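Beta-glucosidase (Saccharopolyspora erythraea D, PDB 5M6G) probably hydrolyses terminal, non-reducing beta-D-glucosyl residues with release of beta-D-glucose, as a two-domain glycoside hydrolase of family 3. Local coordinates at residues A39-R44 against G381-P386; A471-S476 against S490-I495; D326-S331 against D350-E355; V128-G133 against A163-E168. All blocks are in the same frame, centred on the assembly; numbering follows the deposited sequence.

Contact 1: A39-R44 against G381-P386; sequences AYRDPR and GLFERP
Y40 and R41 meet the ring of F383 where the 3-10 turn at 39-41 reaches the loop that follows helix 363-379, a loop opened by the Schellman motif at G381. The tight part is aromatic. Y40 and F383 cross at about a right angle, and CE2 of F383 lies at the edge of the Y40 ring, 4.0 Å from its CD2. With its CG wedged between the backbone N and the carbonyl carbon (chi1 79°), Y40 lies under its neighbour, and R41 CG sits over the ring centre. The R41 chain bends at chi2, about CB-CG, and brings NH1 to the edge of F383, 3.8 Å from CD2, the two planes 63° apart. The P43 side is looser and nearer solvent: the carboxylate of E384, on a chain folded at chi2, lies alongside the proline with OE2 3.5 Å from CB. OE2 also forms a salt bridge with R50 of helix 47-57, whose guanidinium binds the Y40 carbonyl as well. An alanine in place of E384 is likely to leave R50 without this charged mate and bare the flank of P43. Around P43, D42 OD1 closes an Asx turn by accepting R44 N at 2.9 Å, from 43° above the carboxylate plane.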
# COMPACT_ATOMS: atom_id res chain seq x y z
N ALA A 39 14.39 -35.50 5.37
CA ALA A 39 12.99 -35.47 4.95
C ALA A 39 12.56 -34.08 4.51
O ALA A 39 11.65 -33.95 3.68
CB ALA A 39 12.10 -35.98 6.07
N TYR A 40 13.18 -33.03 5.06
CA TYR A 40 12.77 -31.69 4.65
C TYR A 40 13.13 -31.41 3.20
O TYR A 40 12.56 -30.50 2.59
CB TYR A 40 13.36 -30.63 5.60
CG TYR A 40 14.82 -30.20 5.41
CD1 TYR A 40 15.86 -30.85 6.09
CD2 TYR A 40 15.14 -29.10 4.62
CE1 TYR A 40 17.19 -30.43 5.94
CE2 TYR A 40 16.47 -28.68 4.46
CZ TYR A 40 17.48 -29.34 5.13
OH TYR A 40 18.78 -28.90 4.96
N ARG A 41 14.04 -32.20 2.62
CA ARG A 41 14.39 -32.11 1.21
C ARG A 41 13.46 -32.92 0.32
O ARG A 41 13.64 -32.91 -0.91
CB ARG A 41 15.83 -32.57 0.99
CG ARG A 41 16.88 -31.61 1.53
CD ARG A 41 16.86 -30.31 0.75
NE ARG A 41 17.89 -29.36 1.18
CZ ARG A 41 17.83 -28.06 0.92
NH1 ARG A 41 16.79 -27.57 0.26
NH2 ARG A 41 18.79 -27.25 1.34
N ASP A 42 12.50 -33.65 0.89
CA ASP A 42 11.55 -34.41 0.09
C ASP A 42 10.40 -33.51 -0.32
O ASP A 42 9.60 -33.09 0.52
CB ASP A 42 11.03 -35.62 0.88
CG ASP A 42 10.12 -36.52 0.06
OD1 ASP A 42 9.70 -36.13 -1.05
OD2 ASP A 42 9.81 -37.63 0.53
N PRO A 43 10.27 -33.19 -1.62
CA PRO A 43 9.21 -32.28 -2.04
C PRO A 43 7.82 -32.90 -2.08
O PRO A 43 6.84 -32.16 -2.23
CB PRO A 43 9.67 -31.84 -3.43
CG PRO A 43 10.44 -33.00 -3.94
CD PRO A 43 11.13 -33.60 -2.74
N ARG A 44 7.69 -34.22 -1.94
CA ARG A 44 6.37 -34.84 -1.85
C ARG A 44 5.87 -34.96 -0.42
O ARG A 44 4.73 -35.39 -0.21
CB ARG A 44 6.40 -36.23 -2.48
CG ARG A 44 6.88 -36.23 -3.93
CD ARG A 44 7.07 -37.64 -4.46
NE ARG A 44 7.71 -38.56 -3.51
CZ ARG A 44 8.94 -38.43 -3.01
NH1 ARG A 44 9.70 -37.40 -3.35
NH2 ARG A 44 9.41 -39.34 -2.16
N GLY A 381 6.99 -22.66 -2.03
CA GLY A 381 7.77 -23.44 -2.97
C GLY A 381 9.23 -23.07 -3.04
O GLY A 381 9.91 -23.50 -3.97
N LEU A 382 9.73 -22.32 -2.06
CA LEU A 382 11.10 -21.80 -2.12
C LEU A 382 12.14 -22.89 -2.03
O LEU A 382 13.27 -22.71 -2.51
CB LEU A 382 11.32 -20.77 -1.01
CG LEU A 382 10.55 -19.46 -1.20
CD1 LEU A 382 10.72 -18.54 0.02
CD2 LEU A 382 11.01 -18.76 -2.47
N PHE A 383 11.82 -24.02 -1.40
CA PHE A 383 12.78 -25.11 -1.30
C PHE A 383 12.89 -25.88 -2.61
O PHE A 383 13.85 -26.64 -2.79
CB PHE A 383 12.39 -26.08 -0.17
CG PHE A 383 12.65 -25.55 1.21
CD1 PHE A 383 11.76 -24.68 1.83
CD2 PHE A 383 13.78 -25.96 1.92
CE1 PHE A 383 12.00 -24.21 3.12
CE2 PHE A 383 14.02 -25.49 3.21
CZ PHE A 383 13.13 -24.62 3.81
N GLU A 384 11.94 -25.71 -3.52
CA GLU A 384 11.95 -26.33 -4.84
C GLU A 384 12.33 -25.35 -5.94
O GLU A 384 13.09 -25.72 -6.85
CB GLU A 384 10.58 -26.94 -5.16
CG GLU A 384 10.33 -28.31 -4.53
CD GLU A 384 10.27 -28.26 -3.01
OE1 GLU A 384 9.34 -27.65 -2.44
OE2 GLU A 384 11.19 -28.83 -2.38
N ARG A 385 11.84 -24.11 -5.87
CA ARG A 385 12.01 -23.10 -6.92
C ARG A 385 12.43 -21.79 -6.27
O ARG A 385 11.59 -20.90 -6.06
CB ARG A 385 10.72 -22.92 -7.72
CG ARG A 385 10.30 -24.14 -8.51
CD ARG A 385 8.85 -24.05 -8.96
NE ARG A 385 7.93 -24.21 -7.84
CZ ARG A 385 7.64 -25.39 -7.27
NH1 ARG A 385 8.21 -26.50 -7.73
NH2 ARG A 385 6.80 -25.45 -6.26
N PRO A 386 13.70 -21.64 -5.91
CA PRO A 386 14.11 -20.47 -5.13
C PRO A 386 14.36 -19.20 -5.93
O PRO A 386 14.45 -18.12 -5.32
CB PRO A 386 15.41 -20.94 -4.46
CG PRO A 386 15.94 -21.96 -5.39
CD PRO A 386 14.73 -22.70 -5.88

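Contact 2: A471-S476 against S490-I495; sequences AAASGS and SYRAAI
R492 reaches across to S476 from the residue before A493, on the way into strand 493-499, in the C-terminal family 3 domain, and bonds to the turn that follows helix 465-472. From CB the chain leaves in the hindered rotamer, CG between the backbone N and the carbonyl carbon (chi1 73°), runs straight through chi2 and kinks at chi3. NE then faces D427 OD1, a salt bridge, and the carbonyl of G429. CZ carries the plane onward, with NH1 weakly bonded to the A425 carbonyl. NH2, the tip, gives a hydrogen bond to S476 OG at 2.9 Å; the oxygen lies only 10° out of the guanidinium plane, but the angle at hydrogen is a bent 142°. A473 CB lies loosely at the same edge, 4.3 Å from NH2. The type I turn from A473 to S476, closed by S476 N to A473 O at 2.9 Å, holds the serine beside this alanine. A leucine in place of R492 would probably leave D427 without its cationic mate, S476 OG without this donor and the turn less firmly tied to the strand. With partners on NE, NH1 and NH2, the guanidinium is probably restrained in rotation, and its charge is probably balanced mainly by D427, S476 adding a neutral acceptor at the tip.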
# COMPACT_ATOMS: atom_id res chain seq x y z
N ALA A 471 -5.35 13.21 -26.07
CA ALA A 471 -5.68 12.07 -26.92
C ALA A 471 -7.19 11.86 -27.01
O ALA A 471 -7.70 11.47 -28.07
CB ALA A 471 -4.99 10.80 -26.41
N ALA A 472 -7.92 12.10 -25.92
CA ALA A 472 -9.37 11.99 -25.96
C ALA A 472 -9.96 13.02 -26.90
O ALA A 472 -10.78 12.70 -27.77
CB ALA A 472 -9.96 12.14 -24.55
N ALA A 473 -9.55 14.28 -26.75
CA ALA A 473 -10.00 15.37 -27.60
C ALA A 473 -9.04 15.51 -28.79
O ALA A 473 -8.41 16.55 -29.01
CB ALA A 473 -10.09 16.66 -26.80
N SER A 474 -8.95 14.42 -29.56
CA SER A 474 -7.89 14.29 -30.55
C SER A 474 -8.06 15.24 -31.72
O SER A 474 -7.09 15.51 -32.44
CB SER A 474 -7.80 12.85 -31.04
OG SER A 474 -9.07 12.35 -31.42
N GLY A 475 -9.27 15.76 -31.94
CA GLY A 475 -9.52 16.78 -32.92
C GLY A 475 -9.48 18.19 -32.39
O GLY A 475 -9.74 19.14 -33.14
N SER A 476 -9.14 18.38 -31.11
CA SER A 476 -9.20 19.68 -30.47
C SER A 476 -7.80 20.20 -30.20
O SER A 476 -6.90 19.44 -29.84
CB SER A 476 -9.98 19.63 -29.15
OG SER A 476 -11.36 19.33 -29.35
N SER A 490 -12.26 32.53 -25.26
CA SER A 490 -12.38 31.79 -26.51
C SER A 490 -12.36 30.27 -26.32
O SER A 490 -12.62 29.54 -27.28
CB SER A 490 -11.25 32.19 -27.48
OG SER A 490 -10.02 31.59 -27.10
N TYR A 491 -12.07 29.79 -25.12
CA TYR A 491 -12.00 28.35 -24.85
C TYR A 491 -13.38 27.81 -24.50
O TYR A 491 -14.21 28.51 -23.89
CB TYR A 491 -11.01 28.07 -23.71
CG TYR A 491 -9.58 28.26 -24.15
CD1 TYR A 491 -8.98 29.52 -24.14
CD2 TYR A 491 -8.83 27.17 -24.59
CE1 TYR A 491 -7.66 29.68 -24.56
CE2 TYR A 491 -7.53 27.33 -25.00
CZ TYR A 491 -6.95 28.57 -24.99
OH TYR A 491 -5.65 28.69 -25.41
N ARG A 492 -13.65 26.57 -24.89
CA ARG A 492 -14.96 26.02 -24.61
C ARG A 492 -15.08 25.46 -23.20
O ARG A 492 -16.20 25.39 -22.67
CB ARG A 492 -15.33 24.94 -25.64
CG ARG A 492 -14.61 23.64 -25.49
CD ARG A 492 -15.21 22.61 -26.42
NE ARG A 492 -14.22 21.68 -26.93
CZ ARG A 492 -14.06 20.44 -26.48
NH1 ARG A 492 -14.83 20.00 -25.51
NH2 ARG A 492 -13.13 19.65 -27.02
N ALA A 493 -13.96 25.09 -22.58
CA ALA A 493 -13.97 24.65 -21.19
C ALA A 493 -12.54 24.71 -20.67
O ALA A 493 -11.59 24.67 -21.45
CB ALA A 493 -14.52 23.23 -21.04
N ALA A 494 -12.41 24.83 -19.35
CA ALA A 494 -11.11 24.83 -18.71
C ALA A 494 -11.10 23.76 -17.62
O ALA A 494 -12.05 23.67 -16.84
CB ALA A 494 -10.77 26.20 -18.11
N ILE A 495 -10.02 22.97 -17.58
CA ILE A 495 -9.87 21.86 -16.65
C ILE A 495 -8.70 22.18 -15.73
O ILE A 495 -7.58 22.38 -16.20
CB ILE A 495 -9.64 20.53 -17.38
CG1 ILE A 495 -10.77 20.27 -18.37
CG2 ILE A 495 -9.51 19.37 -16.37
CD1 ILE A 495 -10.40 19.27 -19.44

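Contact 3: D326-S331 against D350-E355; sequences DEVRAS and DYLRAE. With MG (magnesium ion), chain B.
R329 and E355 join the two helices through a short salt bridge, NE to OE1 at 2.6 Å with an N-H...O angle of 162°. OE1 lies in the guanidinium plane, yet the donor comes in from 43° above the carboxylate plane, the two groups being turned well out of each other's plane. NH2 adds a weak bond to OE2 at 3.4 Å. The outer end of the same guanidinium grips D326, one turn back on its own helix: NH1 (2.8 Å) and NH2 (3.0 Å) both donate to OD1. A twist at chi3 in an otherwise extended chain turns R329 between the two carboxylates, and its positive charge would offset their like charges. E355 OE2 has a second cation in R360, so the charge of this buried carboxylate is probably well compensated. These are helices 325-334 and 345-357 of the N-terminal, TIM-barrel-clan domain; the segments cross at -65°, with axes 9.4 Å apart. Next to the salt bridge, V328 forms the apolar part. Its CG2 abuts the edge of the Y351 ring, 4.0 Å from CD2, and CG1 meets L352 CD1 at 4.1 Å. On another side of helix 325-334, E327 binds a magnesium ion through OE2 at 2.5 Å and through OE1; D318 and the carbonyls of D315, Q320 and D322 complete the site with a water.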
# COMPACT_ATOMS: atom_id res chain seq x y z
N ASP A 326 15.29 -5.15 26.56
CA ASP A 326 13.91 -5.10 27.04
C ASP A 326 12.92 -5.04 25.88
O ASP A 326 11.84 -5.64 25.94
CB ASP A 326 13.70 -3.89 27.96
CG ASP A 326 14.44 -4.01 29.28
OD1 ASP A 326 14.88 -5.12 29.63
OD2 ASP A 326 14.55 -2.98 29.97
N GLU A 327 13.25 -4.28 24.84
CA GLU A 327 12.33 -4.16 23.72
C GLU A 327 12.28 -5.44 22.91
O GLU A 327 11.20 -5.86 22.46
CB GLU A 327 12.72 -2.96 22.85
CG GLU A 327 12.40 -1.64 23.53
CD GLU A 327 13.02 -0.46 22.82
OE1 GLU A 327 14.22 -0.53 22.50
OE2 GLU A 327 12.30 0.54 22.56
N VAL A 328 13.43 -6.09 22.72
CA VAL A 328 13.44 -7.42 22.10
C VAL A 328 12.55 -8.37 22.87
O VAL A 328 11.65 -9.01 22.30
CB VAL A 328 14.89 -7.94 22.00
CG1 VAL A 328 14.90 -9.37 21.44
CG2 VAL A 328 15.74 -7.01 21.13
N ARG A 329 12.76 -8.47 24.19
CA ARG A 329 11.97 -9.38 25.02
C ARG A 329 10.48 -9.08 24.90
O ARG A 329 9.66 -9.98 24.67
CB ARG A 329 12.41 -9.28 26.48
CG ARG A 329 11.57 -10.10 27.48
CD ARG A 329 11.97 -9.77 28.93
NE ARG A 329 13.39 -9.43 28.99
CZ ARG A 329 13.88 -8.26 29.38
NH1 ARG A 329 13.06 -7.30 29.80
NH2 ARG A 329 15.19 -8.05 29.35
N ALA A 330 10.10 -7.81 25.07
CA ALA A 330 8.68 -7.46 25.09
C ALA A 330 8.00 -7.82 23.78
O ALA A 330 6.86 -8.30 23.76
CB ALA A 330 8.50 -5.98 25.40
N SER A 331 8.69 -7.59 22.65
CA SER A 331 8.04 -7.77 21.36
C SER A 331 8.01 -9.24 20.95
O SER A 331 6.99 -9.72 20.42
CB SER A 331 8.74 -6.93 20.31
OG SER A 331 7.90 -6.76 19.19
N ASP A 350 22.07 -11.55 18.97
CA ASP A 350 22.76 -11.69 20.26
C ASP A 350 21.82 -11.41 21.42
O ASP A 350 21.81 -12.15 22.41
CB ASP A 350 23.97 -10.75 20.31
CG ASP A 350 25.12 -11.23 19.43
OD1 ASP A 350 25.11 -12.40 19.02
OD2 ASP A 350 26.04 -10.43 19.17
N TYR A 351 21.03 -10.33 21.32
CA TYR A 351 20.08 -10.01 22.38
C TYR A 351 19.07 -11.14 22.58
O TYR A 351 18.78 -11.54 23.71
CB TYR A 351 19.34 -8.71 22.07
CG TYR A 351 20.11 -7.43 22.35
CD1 TYR A 351 21.39 -7.46 22.89
CD2 TYR A 351 19.54 -6.20 22.08
CE1 TYR A 351 22.09 -6.29 23.13
CE2 TYR A 351 20.22 -5.02 22.32
CZ TYR A 351 21.49 -5.07 22.85
OH TYR A 351 22.16 -3.89 23.09
N LEU A 352 18.49 -11.64 21.48
CA LEU A 352 17.46 -12.66 21.61
C LEU A 352 18.05 -13.95 22.16
O LEU A 352 17.40 -14.63 22.97
CB LEU A 352 16.78 -12.90 20.26
CG LEU A 352 15.54 -13.80 20.30
CD1 LEU A 352 14.60 -13.42 21.46
CD2 LEU A 352 14.79 -13.73 18.97
N ARG A 353 19.27 -14.30 21.75
CA ARG A 353 19.92 -15.49 22.29
C ARG A 353 20.01 -15.40 23.81
O ARG A 353 19.70 -16.36 24.52
CB ARG A 353 21.31 -15.67 21.69
CG ARG A 353 21.92 -17.04 22.03
CD ARG A 353 23.40 -17.11 21.71
NE ARG A 353 23.65 -17.06 20.27
CZ ARG A 353 24.17 -16.01 19.64
NH1 ARG A 353 24.51 -14.92 20.32
NH2 ARG A 353 24.37 -16.06 18.33
N ALA A 354 20.43 -14.24 24.32
CA ALA A 354 20.56 -14.06 25.77
C ALA A 354 19.21 -14.14 26.47
O ALA A 354 19.10 -14.69 27.56
CB ALA A 354 21.24 -12.73 26.09
N GLU A 355 18.16 -13.59 25.85
CA GLU A 355 16.83 -13.71 26.44
C GLU A 355 16.40 -15.17 26.52
O GLU A 355 15.80 -15.60 27.51
CB GLU A 355 15.81 -12.90 25.63
CG GLU A 355 16.03 -11.40 25.65
CD GLU A 355 16.02 -10.83 27.05
OE1 GLU A 355 15.06 -11.09 27.82
OE2 GLU A 355 16.99 -10.12 27.40
MG MG B . 14.19 2.01 21.90
O HOH W 1 16.18 2.53 22.83

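Contact 4: V128-G133 against A163-E168; sequences VDAVHG and AATAEE. With MG (magnesium ion), chain E; SOR (sorbitol), chain L.
T165 is turned so that OG1 stands beside its own backbone N (chi1 -64°) and CG2 anti to it, and this rotation sets both branches against the loop 128-133. CG2 takes the apolar share: it lies 4.1 Å from A130 CB, which points toward the helix, and 3.9 Å from G133 CA. OG1 approaches G133 CA to 3.6 Å, a van der Waals contact, while its hydrogen bond goes back to the carbonyl of I161, one turn earlier in the helix. G133 adopts phi 93° and psi 180°, where a side chain would jam against the H132 carbonyl; its CA is the backbone atom that OG1 approaches. The fold here is the TIM-barrel-type N-terminal domain: the loop leaves the end of parallel strand 125-128, and helix 155-170 packs behind it. The loop's other side faces the sugar pocket. D129, at the strand end, holds sorbitol with both carboxylate oxygens, OD1 accepting from O2 at 2.7 Å and OD2 from O4 at 2.9 Å; K231, D310, H232 and R192 add further bonds to the ligand. On the helix, E167 binds a magnesium ion through OE1 at 1.9 Å, with H401 and four waters as the other ligands. The neighbouring E168 OE2 is hydrogen-bonded to H401 ND1, a second-shell contact consistent with holding the imidazole turned toward the metal.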
# COMPACT_ATOMS: atom_id res chain seq x y z
N VAL A 128 8.83 -6.75 0.09
CA VAL A 128 8.88 -5.43 -0.53
C VAL A 128 7.51 -4.80 -0.36
O VAL A 128 6.51 -5.50 -0.22
CB VAL A 128 9.27 -5.54 -2.03
CG1 VAL A 128 8.13 -6.13 -2.85
CG2 VAL A 128 9.68 -4.20 -2.58
N ASP A 129 7.46 -3.47 -0.41
CA ASP A 129 6.17 -2.77 -0.51
C ASP A 129 5.76 -2.73 -1.98
O ASP A 129 6.22 -1.89 -2.75
CB ASP A 129 6.26 -1.36 0.05
CG ASP A 129 6.55 -1.34 1.54
OD1 ASP A 129 5.61 -1.57 2.34
OD2 ASP A 129 7.71 -1.07 1.90
N ALA A 130 4.91 -3.67 -2.38
CA ALA A 130 4.24 -3.61 -3.67
C ALA A 130 2.78 -3.30 -3.35
O ALA A 130 1.93 -4.18 -3.32
CB ALA A 130 4.40 -4.91 -4.48
N VAL A 131 2.50 -2.01 -3.10
CA VAL A 131 1.22 -1.58 -2.54
C VAL A 131 0.28 -0.94 -3.57
O VAL A 131 -0.90 -0.70 -3.24
CB VAL A 131 1.42 -0.62 -1.35
CG1 VAL A 131 2.16 -1.32 -0.24
CG2 VAL A 131 2.19 0.62 -1.79
N HIS A 132 0.75 -0.61 -4.77
CA HIS A 132 -0.16 -0.25 -5.86
C HIS A 132 0.58 -0.61 -7.16
O HIS A 132 0.93 0.23 -7.99
CB HIS A 132 -0.65 1.20 -5.82
CG HIS A 132 0.43 2.25 -5.89
ND1 HIS A 132 0.24 3.45 -6.54
CD2 HIS A 132 1.67 2.30 -5.36
CE1 HIS A 132 1.32 4.20 -6.40
NE2 HIS A 132 2.21 3.52 -5.70
N GLY A 133 0.78 -1.91 -7.33
CA GLY A 133 1.75 -2.42 -8.28
C GLY A 133 3.08 -2.65 -7.61
O GLY A 133 3.25 -2.42 -6.40
N ALA A 163 -3.59 -9.96 -8.61
CA ALA A 163 -2.97 -11.00 -9.44
C ALA A 163 -1.95 -10.42 -10.41
O ALA A 163 -0.88 -11.00 -10.61
CB ALA A 163 -4.05 -11.78 -10.20
N ALA A 164 -2.27 -9.28 -11.03
CA ALA A 164 -1.32 -8.67 -11.95
C ALA A 164 -0.10 -8.15 -11.21
O ALA A 164 1.04 -8.30 -11.68
CB ALA A 164 -1.99 -7.55 -12.74
N THR A 165 -0.31 -7.54 -10.04
CA THR A 165 0.80 -7.12 -9.19
C THR A 165 1.69 -8.31 -8.85
O THR A 165 2.92 -8.24 -8.95
CB THR A 165 0.27 -6.46 -7.91
OG1 THR A 165 -0.44 -5.26 -8.26
CG2 THR A 165 1.40 -6.12 -6.97
N ALA A 166 1.08 -9.43 -8.47
CA ALA A 166 1.85 -10.60 -8.07
C ALA A 166 2.73 -11.09 -9.22
O ALA A 166 3.88 -11.48 -9.02
CB ALA A 166 0.92 -11.71 -7.58
N GLU A 167 2.20 -11.05 -10.45
CA GLU A 167 3.02 -11.44 -11.60
C GLU A 167 4.24 -10.55 -11.73
O GLU A 167 5.35 -11.05 -11.98
CB GLU A 167 2.19 -11.38 -12.88
CG GLU A 167 1.37 -12.61 -13.14
CD GLU A 167 0.70 -12.55 -14.49
OE1 GLU A 167 0.21 -11.45 -14.85
OE2 GLU A 167 0.69 -13.57 -15.20
N GLU A 168 4.07 -9.23 -11.57
CA GLU A 168 5.20 -8.33 -11.78
C GLU A 168 6.21 -8.45 -10.66
O GLU A 168 7.42 -8.27 -10.88
CB GLU A 168 4.70 -6.89 -11.95
CG GLU A 168 3.75 -6.78 -13.13
CD GLU A 168 3.58 -5.36 -13.66
OE1 GLU A 168 4.30 -4.45 -13.20
OE2 GLU A 168 2.73 -5.18 -14.54
MG MG E . -0.96 -10.79 -16.25
C1 SOR L . 4.52 -0.21 6.23
C2 SOR L . 5.65 -0.53 5.26
C3 SOR L . 6.97 -0.06 5.86
C4 SOR L . 8.07 -0.02 4.80
C5 SOR L . 9.21 0.94 5.17
C6 SOR L . 10.05 1.17 3.92
O1 SOR L . 3.30 -0.12 5.55
O2 SOR L . 5.69 -1.93 5.01
O3 SOR L . 7.33 -0.94 6.89
O4 SOR L . 8.59 -1.32 4.61
O5 SOR L . 8.73 2.17 5.68
O6 SOR L . 10.86 2.32 4.07
O HOH W 2 -1.97 -12.83 -16.56
O HOH W 3 0.06 -11.00 -17.89
O HOH W 4 -2.73 -10.03 -17.14
O HOH W 5 -2.42 -10.60 -14.58

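Contact 4 is the one at the pocket: its loop 128-133 carries D129 to the sorbitol, and its centre lies about 10 Å from the centre of the chain. The other three are peripheral. Contacts 3 and 4 both fall within the chain loop closed by contact 1, which brings residues 337 positions apart together; centres lie about 25 Å apart for contacts 1 and 4 and about 33 Å for 3 and 4. Contact 2 belongs to the C-terminal domain, its centre about 35 Å from that of contact 4 and about 63 Å from that of contact 3, which lies on the opposite side of the chain's centre. Contacts 3 and 4 each include a magnesium ligand, E327 and E167, at separate metal sites.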